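PDB 3E8T: takeout-like protein 1, which probably carries hydrophobic ligands in insects, holding a ubiquinone-8 molecule in a long internal tunnel in this crystal. Local coordinates for residues L10-L24 / L66-L78. Sequence-based numbering, arbitrary orientation.
With UQ8 (Ubiquinone-8), chain B.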
# COMPACT_ATOMS: atom_id res chain seq x y z
N LEU A 10 -2.73 18.59 16.81
CA LEU A 10 -2.07 17.39 16.22
C LEU A 10 -2.07 16.20 17.18
O LEU A 10 -2.17 15.04 16.74
CB LEU A 10 -0.65 17.72 15.72
CG LEU A 10 -0.61 18.56 14.43
CD1 LEU A 10 0.79 19.00 14.08
CD2 LEU A 10 -1.24 17.82 13.22
N GLU A 11 -2.02 16.44 18.49
CA GLU A 11 -2.02 15.30 19.40
C GLU A 11 -3.40 14.84 19.86
O GLU A 11 -3.51 13.97 20.71
CB GLU A 11 -1.09 15.55 20.57
CG GLU A 11 0.34 15.78 20.08
CD GLU A 11 1.35 15.66 21.18
OE1 GLU A 11 1.05 16.13 22.29
OE2 GLU A 11 2.46 15.12 20.92
N ASP A 12 -4.46 15.40 19.28
CA ASP A 12 -5.79 14.88 19.51
C ASP A 12 -6.01 13.72 18.53
O ASP A 12 -6.39 13.93 17.38
CB ASP A 12 -6.77 16.04 19.33
CG ASP A 12 -8.23 15.66 19.40
OD1 ASP A 12 -8.58 14.46 19.60
OD2 ASP A 12 -9.04 16.60 19.27
N SER A 13 -5.75 12.52 19.00
CA SER A 13 -5.78 11.34 18.11
C SER A 13 -7.16 11.06 17.56
O SER A 13 -7.31 10.69 16.40
CB SER A 13 -5.18 10.16 18.85
OG SER A 13 -5.44 8.92 18.27
N ALA A 14 -8.21 11.31 18.34
CA ALA A 14 -9.56 11.07 17.81
C ALA A 14 -9.85 12.00 16.62
O ALA A 14 -10.40 11.58 15.61
CB ALA A 14 -10.61 11.25 18.93
N CYS A 15 -9.48 13.27 16.76
CA CYS A 15 -9.65 14.23 15.67
C CYS A 15 -8.80 13.86 14.48
O CYS A 15 -9.26 13.98 13.37
CB CYS A 15 -9.28 15.67 16.14
SG CYS A 15 -9.43 16.96 14.87
N MET A 16 -7.55 13.54 14.74
CA MET A 16 -6.66 13.22 13.64
C MET A 16 -7.10 11.99 12.86
O MET A 16 -6.96 11.94 11.64
CB MET A 16 -5.25 13.04 14.12
CG MET A 16 -4.61 14.35 14.54
SD MET A 16 -4.34 15.42 13.16
CE MET A 16 -2.82 14.76 12.58
N THR A 17 -7.62 11.02 13.59
CA THR A 17 -8.15 9.83 12.97
C THR A 17 -9.30 10.18 12.02
O THR A 17 -9.31 9.77 10.85
CB THR A 17 -8.59 8.80 14.04
OG1 THR A 17 -7.46 8.45 14.86
CG2 THR A 17 -9.16 7.54 13.38
N SER A 18 -10.26 10.99 12.51
CA SER A 18 -11.36 11.41 11.66
C SER A 18 -10.88 12.29 10.49
O SER A 18 -11.42 12.21 9.40
CB SER A 18 -12.43 12.13 12.49
OG SER A 18 -13.46 12.67 11.65
N ALA A 19 -9.91 13.17 10.74
CA ALA A 19 -9.43 14.09 9.70
C ALA A 19 -8.79 13.28 8.57
O ALA A 19 -9.01 13.55 7.41
CB ALA A 19 -8.48 15.09 10.24
N PHE A 20 -7.99 12.27 8.93
CA PHE A 20 -7.35 11.43 7.91
C PHE A 20 -8.45 10.68 7.17
O PHE A 20 -8.42 10.57 5.92
CB PHE A 20 -6.38 10.43 8.55
CG PHE A 20 -4.96 10.94 8.77
CD1 PHE A 20 -4.69 12.19 9.29
CD2 PHE A 20 -3.87 10.13 8.41
CE1 PHE A 20 -3.41 12.63 9.49
CE2 PHE A 20 -2.57 10.58 8.63
CZ PHE A 20 -2.34 11.83 9.15
N GLN A 21 -9.41 10.14 7.90
CA GLN A 21 -10.50 9.41 7.28
C GLN A 21 -11.28 10.25 6.26
O GLN A 21 -11.61 9.78 5.19
CB GLN A 21 -11.46 8.87 8.33
CG GLN A 21 -12.56 7.98 7.79
CD GLN A 21 -11.99 6.67 7.30
OE1 GLN A 21 -11.77 5.79 8.11
NE2 GLN A 21 -11.81 6.52 5.99
N GLN A 22 -11.62 11.50 6.60
CA GLN A 22 -12.47 12.30 5.72
C GLN A 22 -11.72 12.84 4.52
O GLN A 22 -12.34 13.08 3.48
CB GLN A 22 -13.12 13.45 6.48
CG GLN A 22 -14.09 12.99 7.50
CD GLN A 22 -15.19 12.14 6.91
OE1 GLN A 22 -15.26 10.92 7.15
NE2 GLN A 22 -16.04 12.77 6.11
N ALA A 23 -10.42 13.04 4.68
CA ALA A 23 -9.59 13.48 3.54
C ALA A 23 -9.15 12.39 2.59
O ALA A 23 -8.88 12.66 1.41
CB ALA A 23 -8.37 14.15 4.06
N LEU A 24 -8.98 11.20 3.12
CA LEU A 24 -8.42 10.11 2.33
C LEU A 24 -9.04 9.95 0.95
O LEU A 24 -8.28 9.83 -0.02
CB LEU A 24 -8.54 8.80 3.13
CG LEU A 24 -8.15 7.50 2.37
CD1 LEU A 24 -6.71 7.57 2.23
CD2 LEU A 24 -8.60 6.26 3.19
N LEU A 66 -7.73 1.57 -1.95
CA LEU A 66 -7.33 2.55 -0.93
C LEU A 66 -8.44 3.57 -0.62
O LEU A 66 -8.51 4.05 0.49
CB LEU A 66 -6.03 3.26 -1.31
CG LEU A 66 -5.26 4.01 -0.22
CD1 LEU A 66 -4.91 3.09 0.96
CD2 LEU A 66 -3.96 4.57 -0.83
N LYS A 67 -9.29 3.88 -1.59
CA LYS A 67 -10.39 4.85 -1.38
C LYS A 67 -11.27 4.42 -0.23
O LYS A 67 -11.91 5.25 0.43
CB LYS A 67 -11.26 4.97 -2.65
CG LYS A 67 -12.38 5.98 -2.56
CD LYS A 67 -12.97 6.30 -3.94
CE LYS A 67 -13.81 5.18 -4.55
NZ LYS A 67 -14.44 5.62 -5.86
N GLY A 68 -11.39 3.10 -0.05
CA GLY A 68 -12.28 2.48 0.93
C GLY A 68 -11.64 2.13 2.24
O GLY A 68 -12.27 1.48 3.09
N ALA A 69 -10.40 2.56 2.43
CA ALA A 69 -9.70 2.22 3.65
C ALA A 69 -10.35 2.85 4.87
O ALA A 69 -10.88 3.96 4.79
CB ALA A 69 -8.26 2.62 3.59
N VAL A 70 -10.30 2.12 5.98
CA VAL A 70 -10.81 2.56 7.28
C VAL A 70 -9.60 2.89 8.13
O VAL A 70 -8.73 2.04 8.35
CB VAL A 70 -11.67 1.52 7.92
CG1 VAL A 70 -12.13 1.98 9.28
CG2 VAL A 70 -12.89 1.24 7.02
N ILE A 71 -9.52 4.13 8.61
CA ILE A 71 -8.46 4.57 9.47
C ILE A 71 -8.81 4.19 10.90
O ILE A 71 -9.79 4.68 11.45
CB ILE A 71 -8.18 6.08 9.39
CG1 ILE A 71 -8.02 6.55 7.96
CG2 ILE A 71 -6.97 6.45 10.23
CD1 ILE A 71 -6.88 5.93 7.21
N ASP A 72 -8.01 3.35 11.52
CA ASP A 72 -8.24 2.89 12.87
C ASP A 72 -7.70 3.84 13.90
O ASP A 72 -8.35 4.06 14.93
CB ASP A 72 -7.71 1.47 13.05
CG ASP A 72 -8.37 0.48 12.13
OD1 ASP A 72 -9.62 0.35 12.20
OD2 ASP A 72 -7.68 -0.14 11.28
N ASN A 73 -6.53 4.41 13.65
CA ASN A 73 -5.90 5.32 14.56
C ASN A 73 -4.81 6.13 13.90
O ASN A 73 -4.10 5.60 13.08
CB ASN A 73 -5.29 4.58 15.76
CG ASN A 73 -5.02 5.53 16.94
OD1 ASN A 73 -5.95 6.17 17.43
ND2 ASN A 73 -3.77 5.65 17.34
N VAL A 74 -4.67 7.38 14.33
CA VAL A 74 -3.57 8.25 13.99
C VAL A 74 -3.00 8.80 15.29
O VAL A 74 -3.78 9.38 16.07
CB VAL A 74 -3.94 9.40 13.06
CG1 VAL A 74 -2.73 10.28 12.83
CG2 VAL A 74 -4.56 8.88 11.74
N LYS A 75 -1.72 8.56 15.56
CA LYS A 75 -1.04 9.09 16.75
C LYS A 75 0.16 9.86 16.27
O LYS A 75 1.12 9.32 15.69
CB LYS A 75 -0.56 7.99 17.67
CG LYS A 75 0.18 8.49 18.94
CD LYS A 75 0.55 7.33 19.89
CE LYS A 75 1.56 7.74 21.00
NZ LYS A 75 2.26 9.05 20.78
N TRP A 76 0.06 11.17 16.42
CA TRP A 76 1.06 12.08 16.01
C TRP A 76 1.84 12.40 17.28
O TRP A 76 1.25 12.93 18.22
CB TRP A 76 0.33 13.27 15.34
CG TRP A 76 1.20 14.18 14.67
CD1 TRP A 76 2.29 14.84 15.21
CD2 TRP A 76 1.09 14.62 13.34
NE1 TRP A 76 2.85 15.65 14.26
CE2 TRP A 76 2.16 15.52 13.10
CE3 TRP A 76 0.22 14.35 12.30
CZ2 TRP A 76 2.36 16.15 11.89
CZ3 TRP A 76 0.44 14.96 11.08
CH2 TRP A 76 1.49 15.87 10.89
N ASP A 77 3.10 12.01 17.34
CA ASP A 77 3.95 12.21 18.51
C ASP A 77 4.93 13.36 18.29
O ASP A 77 5.95 13.18 17.64
CB ASP A 77 4.70 10.94 18.84
CG ASP A 77 5.63 11.09 20.03
OD1 ASP A 77 5.70 12.21 20.60
OD2 ASP A 77 6.31 10.09 20.37
N LEU A 78 4.63 14.52 18.86
CA LEU A 78 5.45 15.72 18.69
C LEU A 78 6.85 15.61 19.31
O LEU A 78 7.78 16.28 18.85
CB LEU A 78 4.68 16.95 19.22
CG LEU A 78 3.41 17.41 18.46
CD1 LEU A 78 2.56 18.44 19.30
CD2 LEU A 78 3.70 17.97 17.05
C45 UQ8 B . 2.48 -15.79 -8.53
C44 UQ8 B . 2.69 -16.40 -7.14
C46 UQ8 B . 2.54 -17.90 -7.25
C43 UQ8 B . 1.74 -15.85 -6.09
C42 UQ8 B . 1.65 -14.32 -6.17
C41 UQ8 B . 2.96 -13.71 -5.69
C39 UQ8 B . 2.68 -12.53 -4.78
C40 UQ8 B . 3.24 -11.15 -5.07
C38 UQ8 B . 1.97 -12.73 -3.62
C37 UQ8 B . 1.65 -11.73 -2.72
C36 UQ8 B . 0.60 -12.34 -1.79
C34 UQ8 B . -0.01 -11.33 -0.83
C35 UQ8 B . -1.10 -11.79 -0.11
C33 UQ8 B . 0.46 -10.02 -0.76
C32 UQ8 B . 0.04 -9.00 0.08
C31 UQ8 B . 0.36 -7.65 -0.63
C29 UQ8 B . 0.10 -6.43 0.25
C30 UQ8 B . 0.57 -6.43 1.74
C28 UQ8 B . -0.55 -5.32 -0.27
C27 UQ8 B . -0.85 -4.16 0.43
C26 UQ8 B . -0.86 -2.93 -0.50
C24 UQ8 B . -1.42 -1.71 0.23
C25 UQ8 B . -2.91 -1.64 0.62
C23 UQ8 B . -0.58 -0.66 0.55
C22 UQ8 B . -0.92 0.52 1.20
C21 UQ8 B . 0.33 1.35 1.51
C19 UQ8 B . 0.13 2.49 2.52
C20 UQ8 B . 1.45 3.16 2.91
C18 UQ8 B . -0.95 3.49 2.09
C17 UQ8 B . -1.04 4.66 3.08
C16 UQ8 B . -2.37 5.42 2.98
C14 UQ8 B . -2.23 6.76 3.70
C15 UQ8 B . -1.43 6.82 5.02
C13 UQ8 B . -2.78 7.93 3.18
C12 UQ8 B . -2.65 9.17 3.80
C11 UQ8 B . -3.81 10.14 3.49
C9 UQ8 B . -3.98 11.19 4.60
C10 UQ8 B . -2.73 11.31 5.48
C8 UQ8 B . -4.34 12.53 3.96
C7 UQ8 B . -3.20 13.56 4.05
C6 UQ8 B . -3.17 14.31 5.41
C1 UQ8 B . -1.94 14.50 6.06
C1M UQ8 B . -0.79 14.00 5.45
C2 UQ8 B . -1.85 15.16 7.28
O2 UQ8 B . -0.77 15.34 7.85
C3 UQ8 B . -3.00 15.66 7.89
O3 UQ8 B . -2.91 16.31 9.08
C3M UQ8 B . -2.61 17.69 8.87
C4 UQ8 B . -4.23 15.48 7.28
O4 UQ8 B . -5.35 15.97 7.89
C4M UQ8 B . -5.44 15.50 9.24
C5 UQ8 B . -4.32 14.80 6.05
O5 UQ8 B . -5.43 14.67 5.53
O HOH W 1 -2.43 12.32 17.42
O HOH W 2 -3.28 7.15 19.89
O HOH W 3 -12.09 5.91 10.75
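Gln21 OE1 accepts from Ile71 N at 2.8 Å and from a water that also donates to Ile71 O. The other arm of the same amide, NE2, gives a nearly straight bond to Ala69 O (176°), lying in both the amide and the carbonyl plane, so the two bonds fix the amide's rotation. The bend at chi2 (70°) turns this amide toward the backbone of Ala69 and Ile71, at the start of strand 70-77. One helical turn earlier, Thr17 OG1 receives Val74 N at 3.0 Å and donates to Ser13 O, while Ser13 OG donates to Val74 O at 2.8 Å. Beneath this polar row, Val74 CG2 sits over one face of the Phe20 ring, and ubiquinone C10 over the opposite face. Leu10 lays CD2 over the six-membered ring of Trp76, 3.8 Å from its centroid, while quinone O2 meets that indole in plane at its edge. Replacing Trp76 by an alanine is likely to leave Leu10 CD2 without the ring it rests on and open a gap beside the quinone. Helix 13-28 thus packs along the 70-77 end of strand 54-77, which pairs with strand 82-100, lining the quinone end of the ligand pocket in this juvenile hormone-binding protein-like fold.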